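Side-chain contacts in similar to yteR (Bacilus subtilis) (Clostridium acetobutylicum, PDB 4WU0), which belongs to glycoside hydrolase family 105 and probably removes unsaturated galacturonyl residues from rhamnogalacturonan fragments of pectin: residues A[29-34]-A[80-85]; A[65-70]-A[103-108]; A[94-99]-A[140-145]; A[150-155]-A[213-218]. One frame throughout, in Å; residues are numbered along the deposited sequence.

The four contacts follow the winding of a helical barrel, each joining parts of the chain 33 to 58 residues apart. Contact 1 pairs helices 25-41 and 80-90; contact 2 brings loop 65-70 onto helix 93-108, which contact 3 shares; contact 4 closes last, between helix 152-166 and the end of helix 199-215. The segments of contact 2 alternate with those of contacts 1 and 3. Contact 3 touches all the others, its centre about 12, 13 and 15 Å from those of contacts 1, 2 and 4. Contacts 2 and 4, centres about 22 Å apart, still meet through an Arg103-Glu151 salt bridge. Together they illustrate how helices and a connecting loop join into one wall of the barrel.

Contact 1: residues A[29-34]-A[80-85]; sequences LTLDGI and GKILIT
Asp32 touches Ile82 directly, OD1 lying 3.4 Å from Ile82 CB, and also reaches helix 80-90 through two waters. Water 1 donates to Asp32 OD2 (2.9 Å) and accepts from the backbone N of Ile82 (3.0 Å); water 2 donates to Asp32 OD1 (2.6 Å) and bonds to Thr85 OG1. A water on each oxygen would favour this rotation of the carboxylate. Because Ile82 lies in the first turn of helix 80-90, a negative charge here would probably be favoured by the helix dipole.

This is helix-on-helix packing in the (α/α)6 barrel of the six-hairpin glycosidases, the two short axes approaching to 9.0 Å at 32°.

In the apolar part, CG1 of Ile82, set opposite its own backbone N (chi1 -167°), extends to 3.9 Å from Leu31 CB. The end of the same branch, CD1, also packs against the carbonyl O of Leu31, 3.7 Å away. Leu31 and Ile82 both continue onto helix 44-54.

The Lys81 chain crosses Asp32 at about a right angle, its CB 3.8 Å from OD2, but its extended tail carries NZ away to Asn78 OD1 and Tyr133 O, with a cation-pi contact to the Tyr133 ring.

Contact 2: residues A[65-70]-A[103-108]; sequences NGYKLE and RKQIDN
The Tyr67 ring and the Gln105 amide lie nearly in one plane, 14° apart, with Gln105 OE1 at the ring edge. One face of the ring carries the backbone N of Leu69, 3.8 Å above the plane and displaced toward the rim; the ring also meets that of Trp23. Here a loop between helices 44-54 and 80-90 of the (α/α)6 barrel is stitched to helix 93-108.

The hydroxyl of Tyr67 donates to Gln105 OE1 over 2.7 Å, arriving in the carbonyl plane on a lone pair, at a C=O...donor angle of 135°. The acceptor in turn lies in the ring plane. Gln105 reaches the phenol with its chain fully extended, and its other end is held too: NE2 bonds to His109 ND1 and, weakly, to Asn73 O. Gripped at both polar atoms, the amide has its orientation settled. Water 3 lies 3.0 Å from Gln105 OE1 and near the carbonyl O of Lys68.

Beside this polar link, Leu69 slides past Gln105 in the opposite direction. Its CG is 4.0 Å from Gln105 CB. The CD1 branch points back toward the preceding residue, settling 3.5 Å from Gln105 N and 3.8 Å from Lys104 CG.

Contact 3: residues A[94-99]-A[140-145]; sequences KYRKAL and AKYVKE
Arg96 of helix 93-108 reaches Tyr142 of helix 129-146, two helices of the (α/α)6 barrel whose backbones stay well apart here: the closest CA atoms, those of Leu99 and Tyr142, are 8.3 Å from each other. Long side chains therefore make the contact.

Arg96 leaves its helix with CG opposite the backbone N, then bends at the next bond (chi2 70°), is straight at the one after and turns again at chi4, which sets the plane of the guanidinium against the tyrosine. Tyr142 also carries CG opposite its backbone N, directing the ring at the other helix. The two side chains cross at about a right angle, and their flat groups are steeply inclined, 62° apart.

The bond between them is well formed. NH1 of Arg96 donates to Tyr142 OH over 3.0 Å, nearly straight at 169°, and the oxygen lies almost in the guanidinium plane. Water 4 occupies the edge of both flat groups; it is 2.5 Å from Tyr142 OH and only weakly bound by Arg96 NH2. Phe146 adds a second aromatic partner, making a cation-pi contact with Arg96 and meeting the Tyr142 ring.

Leu99 supplies the apolar part. Its CG is turned opposite the carbonyl carbon, and both CB and the CD2 methyl lie against the ring, CB the nearer, while the side chain also packs on Leu83 of helix 80-90. Leu99 CB stands 4.1 Å from Tyr142 CE2, and the same ring carbon is 3.7 Å from Leu99 O.

Contact 4: residues A[150-155]-A[213-218]; sequences KEFDDI and IEVLPK
Phe152 and Leu216 bring their CA atoms to 7.2 Å, where helix 152-166 passes the chain leaving helix 199-215, which runs extended through Leu216 and Pro217. The site is a helix-to-loop junction of the (α/α)6 barrel, and one aromatic ring forms the centre of the packing there.

CG of Phe152 stands opposite its own carbonyl carbon (chi1 -74°), which sends the ring to the departing chain. Three successive residues come up to it obliquely, all from the same side of its plane. Leu216 slides past Phe152 in the opposite direction and lays CD2 3.7 Å from Phe152 CD1. Pro217 crosses obliquely, its CD 3.5 Å from Phe152 CD2 and CG close behind. Val143 of helix 129-146 and His220 also pack on Phe152, embedding it in the protein.

Within 150-155, Lys150 NZ forms a salt bridge with Asp153 OD2 (3.0 Å), meeting the carboxylate on its syn side, 19° out of plane. The second oxygen, Asp153 OD1, is bonded to His220 NE2, in the loop just after 213-218, which gives a second link between the two regions.

Val215 comes obliquely to the far end of the ring: its carbonyl O lies 3.6 Å from Phe152 CZ, and its CG2 approaches Phe152 CE1 to 4.4 Å.

Contact 1: residues A[29-34]-A[80-85]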
# COMPACT_ATOMS: atom_id res chain seq x y z
N LEU A 29 -5.87 5.71 1.81
CA LEU A 29 -4.79 5.15 2.63
C LEU A 29 -4.50 6.03 3.87
O LEU A 29 -4.35 5.53 4.99
CB LEU A 29 -3.53 5.03 1.78
CG LEU A 29 -2.20 4.68 2.44
CD1 LEU A 29 -2.22 3.35 3.16
CD2 LEU A 29 -1.12 4.69 1.37
N THR A 30 -4.44 7.34 3.66
CA THR A 30 -4.19 8.27 4.75
C THR A 30 -5.38 8.27 5.71
O THR A 30 -5.21 8.29 6.93
CB THR A 30 -3.90 9.67 4.19
OG1 THR A 30 -2.67 9.64 3.46
CG2 THR A 30 -3.79 10.71 5.30
N LEU A 31 -6.59 8.23 5.16
CA LEU A 31 -7.76 8.16 6.01
C LEU A 31 -7.82 6.85 6.81
O LEU A 31 -8.32 6.85 7.95
CB LEU A 31 -9.05 8.34 5.19
CG LEU A 31 -9.21 9.72 4.55
CD1 LEU A 31 -10.52 9.76 3.75
CD2 LEU A 31 -9.20 10.84 5.59
N ASP A 32 -7.35 5.75 6.22
CA ASP A 32 -7.29 4.47 6.92
C ASP A 32 -6.36 4.60 8.15
O ASP A 32 -6.61 4.00 9.19
CB ASP A 32 -6.76 3.37 5.97
CG ASP A 32 -7.78 2.92 4.89
OD1 ASP A 32 -8.99 3.06 5.12
OD2 ASP A 32 -7.37 2.40 3.81
N GLY A 33 -5.29 5.37 8.02
CA GLY A 33 -4.43 5.66 9.16
C GLY A 33 -5.13 6.51 10.20
O GLY A 33 -5.04 6.27 11.41
N ILE A 34 -5.85 7.53 9.75
CA ILE A 34 -6.59 8.39 10.67
C ILE A 34 -7.68 7.59 11.39
O ILE A 34 -8.01 7.84 12.55
CB ILE A 34 -7.12 9.65 9.95
CG1 ILE A 34 -5.93 10.52 9.52
CG2 ILE A 34 -8.05 10.44 10.88
CD1 ILE A 34 -6.29 11.71 8.67
N GLY A 80 -12.17 2.07 -1.56
CA GLY A 80 -13.23 1.27 -1.02
C GLY A 80 -12.98 0.80 0.41
O GLY A 80 -13.91 0.52 1.16
N LYS A 81 -11.71 0.66 0.80
CA LYS A 81 -11.40 0.21 2.14
C LYS A 81 -11.92 1.19 3.19
O LYS A 81 -12.57 0.78 4.14
CB LYS A 81 -9.91 0.01 2.31
CG LYS A 81 -9.33 -1.02 1.36
CD LYS A 81 -7.82 -0.91 1.37
CE LYS A 81 -7.17 -1.92 0.46
NZ LYS A 81 -5.68 -1.75 0.51
N ILE A 82 -11.63 2.49 3.03
CA ILE A 82 -12.20 3.45 3.97
C ILE A 82 -13.73 3.47 3.92
O ILE A 82 -14.38 3.72 4.94
CB ILE A 82 -11.59 4.87 3.84
CG1 ILE A 82 -11.96 5.75 5.04
CG2 ILE A 82 -11.95 5.53 2.54
CD1 ILE A 82 -11.28 5.36 6.37
N LEU A 83 -14.31 3.22 2.75
CA LEU A 83 -15.77 3.15 2.65
C LEU A 83 -16.35 2.00 3.49
O LEU A 83 -17.43 2.16 4.08
CB LEU A 83 -16.23 3.04 1.20
CG LEU A 83 -15.94 4.24 0.30
CD1 LEU A 83 -16.41 3.93 -1.13
CD2 LEU A 83 -16.63 5.48 0.81
N ILE A 84 -15.66 0.86 3.54
CA ILE A 84 -16.08 -0.23 4.41
C ILE A 84 -16.09 0.24 5.85
O ILE A 84 -17.05 -0.01 6.60
CB ILE A 84 -15.21 -1.48 4.22
CG1 ILE A 84 -15.42 -2.02 2.81
CG2 ILE A 84 -15.57 -2.57 5.24
CD1 ILE A 84 -14.44 -3.12 2.41
N THR A 85 -15.02 0.92 6.25
CA THR A 85 -14.89 1.41 7.61
C THR A 85 -16.02 2.39 7.93
O THR A 85 -16.65 2.30 8.99
CB THR A 85 -13.52 2.06 7.77
OG1 THR A 85 -12.53 1.04 7.60
CG2 THR A 85 -13.37 2.73 9.14
O HOH W 1 -9.13 3.32 1.67
O HOH W 2 -9.99 1.64 7.08

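Contact 2: residues A[65-70]-A[103-108]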
# COMPACT_ATOMS: atom_id res chain seq x y z
N ASN A 65 -17.54 10.76 -7.35
CA ASN A 65 -16.94 11.81 -8.16
C ASN A 65 -15.48 11.50 -8.43
O ASN A 65 -14.73 11.26 -7.50
CB ASN A 65 -17.08 13.14 -7.45
CG ASN A 65 -18.53 13.50 -7.19
OD1 ASN A 65 -19.37 13.45 -8.10
ND2 ASN A 65 -18.83 13.88 -5.94
N GLY A 66 -15.10 11.50 -9.71
CA GLY A 66 -13.72 11.25 -10.08
C GLY A 66 -13.40 9.79 -10.36
O GLY A 66 -12.27 9.44 -10.67
N TYR A 67 -14.42 8.95 -10.27
CA TYR A 67 -14.30 7.52 -10.54
C TYR A 67 -15.00 7.18 -11.83
O TYR A 67 -16.12 7.62 -12.05
CB TYR A 67 -14.94 6.74 -9.40
CG TYR A 67 -15.04 5.26 -9.65
CD1 TYR A 67 -13.89 4.48 -9.77
CD2 TYR A 67 -16.26 4.63 -9.78
CE1 TYR A 67 -13.96 3.12 -9.98
CE2 TYR A 67 -16.36 3.27 -10.00
CZ TYR A 67 -15.20 2.51 -10.10
OH TYR A 67 -15.31 1.16 -10.34
N LYS A 68 -14.36 6.40 -12.70
CA LYS A 68 -15.06 5.86 -13.87
C LYS A 68 -14.68 4.40 -13.99
O LYS A 68 -13.53 4.05 -14.21
CB LYS A 68 -14.75 6.63 -15.16
CG LYS A 68 -15.61 6.19 -16.35
CD LYS A 68 -15.43 7.14 -17.55
CE LYS A 68 -15.94 6.52 -18.85
NZ LYS A 68 -15.74 7.44 -20.01
N LEU A 69 -15.67 3.56 -13.76
CA LEU A 69 -15.49 2.12 -13.74
C LEU A 69 -14.83 1.62 -15.02
O LEU A 69 -13.94 0.77 -14.97
CB LEU A 69 -16.85 1.47 -13.55
CG LEU A 69 -16.87 -0.05 -13.48
CD1 LEU A 69 -18.00 -0.50 -12.57
CD2 LEU A 69 -17.05 -0.62 -14.86
N GLU A 70 -15.29 2.13 -16.16
CA GLU A 70 -14.83 1.66 -17.45
C GLU A 70 -13.36 1.96 -17.77
O GLU A 70 -12.84 1.46 -18.76
CB GLU A 70 -15.74 2.20 -18.57
CG GLU A 70 -17.14 1.60 -18.56
CD GLU A 70 -18.05 2.18 -17.49
OE1 GLU A 70 -17.70 3.21 -16.86
OE2 GLU A 70 -19.14 1.60 -17.28
N ARG A 103 -17.40 -2.63 -6.41
CA ARG A 103 -17.37 -4.08 -6.55
C ARG A 103 -17.72 -4.50 -7.98
O ARG A 103 -17.21 -5.52 -8.48
CB ARG A 103 -18.31 -4.73 -5.53
CG ARG A 103 -18.52 -6.22 -5.72
CD ARG A 103 -17.26 -7.01 -5.51
NE ARG A 103 -17.50 -8.43 -5.65
CZ ARG A 103 -17.60 -9.06 -6.82
NH1 ARG A 103 -17.46 -8.38 -7.96
NH2 ARG A 103 -17.81 -10.37 -6.86
N LYS A 104 -18.59 -3.74 -8.64
CA LYS A 104 -18.97 -4.03 -10.02
C LYS A 104 -17.75 -3.99 -10.97
O LYS A 104 -17.73 -4.68 -11.96
CB LYS A 104 -20.09 -3.09 -10.48
CG LYS A 104 -20.55 -3.28 -11.92
CD LYS A 104 -21.01 -4.69 -12.16
CE LYS A 104 -21.62 -4.88 -13.55
NZ LYS A 104 -21.68 -6.32 -13.89
N GLN A 105 -16.74 -3.20 -10.65
CA GLN A 105 -15.53 -3.17 -11.48
C GLN A 105 -14.86 -4.55 -11.55
O GLN A 105 -14.33 -4.95 -12.57
CB GLN A 105 -14.54 -2.14 -10.95
CG GLN A 105 -13.34 -1.95 -11.87
CD GLN A 105 -12.41 -0.85 -11.41
OE1 GLN A 105 -12.84 0.21 -10.96
NE2 GLN A 105 -11.11 -1.09 -11.55
N ILE A 106 -14.89 -5.26 -10.43
CA ILE A 106 -14.24 -6.56 -10.33
C ILE A 106 -14.88 -7.58 -11.26
O ILE A 106 -14.21 -8.50 -11.72
CB ILE A 106 -14.19 -7.01 -8.85
CG1 ILE A 106 -13.20 -6.13 -8.12
CG2 ILE A 106 -13.77 -8.47 -8.73
CD1 ILE A 106 -13.25 -6.23 -6.59
N ASP A 107 -16.17 -7.40 -11.56
CA ASP A 107 -16.87 -8.32 -12.45
C ASP A 107 -16.17 -8.55 -13.79
O ASP A 107 -16.05 -9.69 -14.24
CB ASP A 107 -18.29 -7.82 -12.74
CG ASP A 107 -19.20 -7.88 -11.53
OD1 ASP A 107 -18.77 -8.38 -10.48
OD2 ASP A 107 -20.36 -7.45 -11.64
N ASN A 108 -15.71 -7.47 -14.42
CA ASN A 108 -15.16 -7.56 -15.76
C ASN A 108 -13.77 -6.95 -15.89
O ASN A 108 -13.27 -6.81 -17.00
CB ASN A 108 -16.10 -6.89 -16.76
CG ASN A 108 -17.46 -7.55 -16.82
OD1 ASN A 108 -17.56 -8.75 -17.10
ND2 ASN A 108 -18.51 -6.79 -16.54
O HOH W 3 -11.59 2.19 -12.81

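Contact 3: residues A[94-99]-A[140-145]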
# COMPACT_ATOMS: atom_id res chain seq x y z
N LYS A 94 -25.28 5.51 1.57
CA LYS A 94 -24.55 5.98 0.40
C LYS A 94 -23.18 5.30 0.32
O LYS A 94 -22.65 5.09 -0.76
CB LYS A 94 -24.41 7.51 0.38
CG LYS A 94 -23.42 8.13 1.38
CD LYS A 94 -23.40 9.64 1.16
CE LYS A 94 -22.20 10.33 1.79
NZ LYS A 94 -22.09 11.77 1.32
N TYR A 95 -22.62 4.93 1.47
CA TYR A 95 -21.32 4.27 1.47
C TYR A 95 -21.47 2.86 0.91
O TYR A 95 -20.62 2.38 0.16
CB TYR A 95 -20.73 4.21 2.88
CG TYR A 95 -20.46 5.55 3.50
CD1 TYR A 95 -19.79 6.54 2.80
CD2 TYR A 95 -20.87 5.83 4.79
CE1 TYR A 95 -19.53 7.77 3.36
CE2 TYR A 95 -20.61 7.06 5.37
CZ TYR A 95 -19.95 8.02 4.66
OH TYR A 95 -19.70 9.25 5.25
N ARG A 96 -22.53 2.17 1.31
CA ARG A 96 -22.78 0.83 0.80
C ARG A 96 -23.04 0.87 -0.70
O ARG A 96 -22.55 0.01 -1.44
CB ARG A 96 -23.96 0.20 1.52
CG ARG A 96 -24.29 -1.20 1.06
CD ARG A 96 -23.23 -2.20 1.48
NE ARG A 96 -23.55 -3.53 0.97
CZ ARG A 96 -22.90 -4.16 -0.01
NH1 ARG A 96 -21.86 -3.60 -0.61
NH2 ARG A 96 -23.30 -5.37 -0.39
N LYS A 97 -23.78 1.87 -1.18
CA LYS A 97 -24.06 1.95 -2.62
C LYS A 97 -22.78 2.22 -3.39
O LYS A 97 -22.58 1.68 -4.47
CB LYS A 97 -25.10 3.03 -2.92
CG LYS A 97 -26.50 2.68 -2.47
CD LYS A 97 -27.44 3.85 -2.71
CE LYS A 97 -28.87 3.52 -2.34
NZ LYS A 97 -29.66 4.77 -2.26
N ALA A 98 -21.92 3.07 -2.85
CA ALA A 98 -20.62 3.35 -3.45
C ALA A 98 -19.76 2.08 -3.51
O ALA A 98 -19.08 1.81 -4.51
CB ALA A 98 -19.89 4.47 -2.68
N LEU A 99 -19.84 1.28 -2.47
CA LEU A 99 -19.11 0.02 -2.42
C LEU A 99 -19.62 -0.96 -3.48
O LEU A 99 -18.82 -1.66 -4.10
CB LEU A 99 -19.21 -0.59 -1.02
CG LEU A 99 -18.23 0.04 -0.02
CD1 LEU A 99 -18.63 -0.24 1.42
CD2 LEU A 99 -16.82 -0.46 -0.30
N ALA A 140 -10.48 -8.53 -0.80
CA ALA A 140 -10.52 -9.36 0.40
C ALA A 140 -11.32 -8.74 1.53
O ALA A 140 -12.12 -9.41 2.18
CB ALA A 140 -9.09 -9.68 0.88
N LYS A 141 -11.11 -7.45 1.78
CA LYS A 141 -11.87 -6.76 2.82
C LYS A 141 -13.36 -6.73 2.46
O LYS A 141 -14.21 -6.88 3.33
CB LYS A 141 -11.31 -5.37 3.06
CG LYS A 141 -9.88 -5.43 3.63
CD LYS A 141 -9.24 -4.08 3.77
CE LYS A 141 -7.94 -4.18 4.57
NZ LYS A 141 -8.17 -4.55 6.00
N TYR A 142 -13.66 -6.56 1.18
CA TYR A 142 -15.04 -6.52 0.74
C TYR A 142 -15.70 -7.89 0.98
O TYR A 142 -16.81 -7.98 1.49
CB TYR A 142 -15.11 -6.16 -0.74
CG TYR A 142 -16.52 -5.94 -1.24
CD1 TYR A 142 -17.30 -7.01 -1.63
CD2 TYR A 142 -17.07 -4.67 -1.30
CE1 TYR A 142 -18.59 -6.82 -2.07
CE2 TYR A 142 -18.34 -4.48 -1.74
CZ TYR A 142 -19.11 -5.55 -2.10
OH TYR A 142 -20.39 -5.34 -2.55
N VAL A 143 -15.00 -8.95 0.60
CA VAL A 143 -15.56 -10.30 0.74
C VAL A 143 -15.80 -10.64 2.20
O VAL A 143 -16.81 -11.27 2.54
CB VAL A 143 -14.63 -11.36 0.09
CG1 VAL A 143 -15.05 -12.79 0.42
CG2 VAL A 143 -14.57 -11.12 -1.42
N LYS A 144 -14.87 -10.26 3.07
CA LYS A 144 -15.01 -10.46 4.51
C LYS A 144 -16.33 -9.88 5.01
O LYS A 144 -17.02 -10.49 5.81
CB LYS A 144 -13.83 -9.82 5.26
CG LYS A 144 -13.85 -9.95 6.80
CD LYS A 144 -13.73 -11.41 7.21
CE LYS A 144 -13.34 -11.59 8.68
NZ LYS A 144 -14.25 -10.85 9.60
N GLU A 145 -16.68 -8.70 4.51
CA GLU A 145 -17.88 -8.01 4.97
C GLU A 145 -19.17 -8.41 4.27
O GLU A 145 -20.23 -8.51 4.91
CB GLU A 145 -17.66 -6.48 4.86
CG GLU A 145 -18.79 -5.62 5.45
CD GLU A 145 -18.91 -5.72 6.98
OE1 GLU A 145 -17.91 -6.08 7.66
OE2 GLU A 145 -20.02 -5.44 7.49
O HOH W 4 -22.01 -7.23 -3.05

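Contact 4: residues A[150-155]-A[213-218]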
# COMPACT_ATOMS: atom_id res chain seq x y z
N LYS A 150 -15.91 -18.23 -1.01
CA LYS A 150 -15.22 -18.88 -2.12
C LYS A 150 -14.36 -17.87 -2.90
O LYS A 150 -13.35 -18.24 -3.52
CB LYS A 150 -16.23 -19.53 -3.06
CG LYS A 150 -15.62 -20.52 -4.05
CD LYS A 150 -14.85 -21.62 -3.31
CE LYS A 150 -14.41 -22.74 -4.24
NZ LYS A 150 -13.50 -23.69 -3.51
N GLU A 151 -14.76 -16.60 -2.87
CA GLU A 151 -14.05 -15.57 -3.62
C GLU A 151 -12.65 -15.35 -3.10
O GLU A 151 -11.79 -14.82 -3.80
CB GLU A 151 -14.82 -14.25 -3.59
CG GLU A 151 -16.14 -14.35 -4.34
CD GLU A 151 -16.99 -13.11 -4.22
OE1 GLU A 151 -16.69 -12.12 -4.90
OE2 GLU A 151 -17.98 -13.12 -3.46
N PHE A 152 -12.40 -15.74 -1.86
CA PHE A 152 -11.03 -15.62 -1.35
C PHE A 152 -10.03 -16.43 -2.18
O PHE A 152 -8.84 -16.09 -2.23
CB PHE A 152 -10.95 -16.05 0.12
CG PHE A 152 -11.53 -15.07 1.10
CD1 PHE A 152 -11.06 -13.77 1.16
CD2 PHE A 152 -12.50 -15.46 2.01
CE1 PHE A 152 -11.58 -12.87 2.08
CE2 PHE A 152 -13.01 -14.55 2.94
CZ PHE A 152 -12.54 -13.25 2.96
N ASP A 153 -10.48 -17.52 -2.81
CA ASP A 153 -9.59 -18.36 -3.62
C ASP A 153 -8.99 -17.56 -4.78
O ASP A 153 -7.85 -17.78 -5.16
CB ASP A 153 -10.35 -19.55 -4.24
CG ASP A 153 -10.80 -20.59 -3.22
OD1 ASP A 153 -10.65 -20.41 -2.00
OD2 ASP A 153 -11.35 -21.62 -3.69
N ASP A 154 -9.80 -16.68 -5.34
CA ASP A 154 -9.39 -15.81 -6.45
C ASP A 154 -8.30 -14.88 -5.94
O ASP A 154 -7.22 -14.79 -6.53
CB ASP A 154 -10.62 -15.03 -6.92
CG ASP A 154 -10.34 -14.05 -8.05
OD1 ASP A 154 -9.17 -13.86 -8.47
OD2 ASP A 154 -11.32 -13.44 -8.51
N ILE A 155 -8.58 -14.22 -4.83
CA ILE A 155 -7.66 -13.28 -4.22
C ILE A 155 -6.32 -13.93 -3.88
O ILE A 155 -5.25 -13.39 -4.23
CB ILE A 155 -8.30 -12.67 -2.96
CG1 ILE A 155 -9.46 -11.76 -3.39
CG2 ILE A 155 -7.29 -11.91 -2.10
CD1 ILE A 155 -10.57 -11.66 -2.37
N ILE A 213 -4.09 -11.54 4.67
CA ILE A 213 -4.05 -12.73 5.50
C ILE A 213 -4.97 -12.50 6.69
O ILE A 213 -5.66 -13.43 7.13
CB ILE A 213 -2.62 -13.05 5.98
CG1 ILE A 213 -1.71 -13.37 4.80
CG2 ILE A 213 -2.62 -14.23 6.95
CD1 ILE A 213 -0.21 -13.26 5.12
N GLU A 214 -4.97 -11.28 7.22
CA GLU A 214 -5.75 -10.94 8.40
C GLU A 214 -7.24 -11.26 8.24
O GLU A 214 -7.90 -11.67 9.20
CB GLU A 214 -5.54 -9.46 8.78
CG GLU A 214 -6.25 -9.04 10.06
CD GLU A 214 -6.06 -7.56 10.40
OE1 GLU A 214 -5.97 -6.72 9.47
OE2 GLU A 214 -6.03 -7.24 11.61
N VAL A 215 -7.78 -11.07 7.03
CA VAL A 215 -9.21 -11.30 6.80
C VAL A 215 -9.54 -12.68 6.22
O VAL A 215 -10.71 -13.01 6.07
CB VAL A 215 -9.86 -10.18 5.95
CG1 VAL A 215 -9.79 -8.84 6.67
CG2 VAL A 215 -9.24 -10.11 4.56
N LEU A 216 -8.52 -13.49 5.91
CA LEU A 216 -8.77 -14.85 5.45
C LEU A 216 -9.37 -15.76 6.52
O LEU A 216 -9.03 -15.67 7.69
CB LEU A 216 -7.49 -15.51 4.94
CG LEU A 216 -6.85 -15.02 3.64
CD1 LEU A 216 -5.60 -15.84 3.37
CD2 LEU A 216 -7.85 -15.12 2.48
N PRO A 217 -10.24 -16.70 6.12
CA PRO A 217 -10.61 -17.75 7.07
C PRO A 217 -9.37 -18.49 7.59
O PRO A 217 -8.46 -18.75 6.81
CB PRO A 217 -11.50 -18.68 6.22
CG PRO A 217 -12.07 -17.76 5.16
CD PRO A 217 -10.98 -16.80 4.85
N LYS A 218 -9.33 -18.83 8.88
CA LYS A 218 -8.17 -19.48 9.48
C LYS A 218 -7.81 -20.80 8.81
O LYS A 218 -6.64 -21.19 8.79
CB LYS A 218 -8.39 -19.72 10.97
CG LYS A 218 -7.97 -18.54 11.83
CD LYS A 218 -8.77 -17.29 11.48
CE LYS A 218 -8.24 -16.04 12.16
NZ LYS A 218 -9.23 -14.92 12.03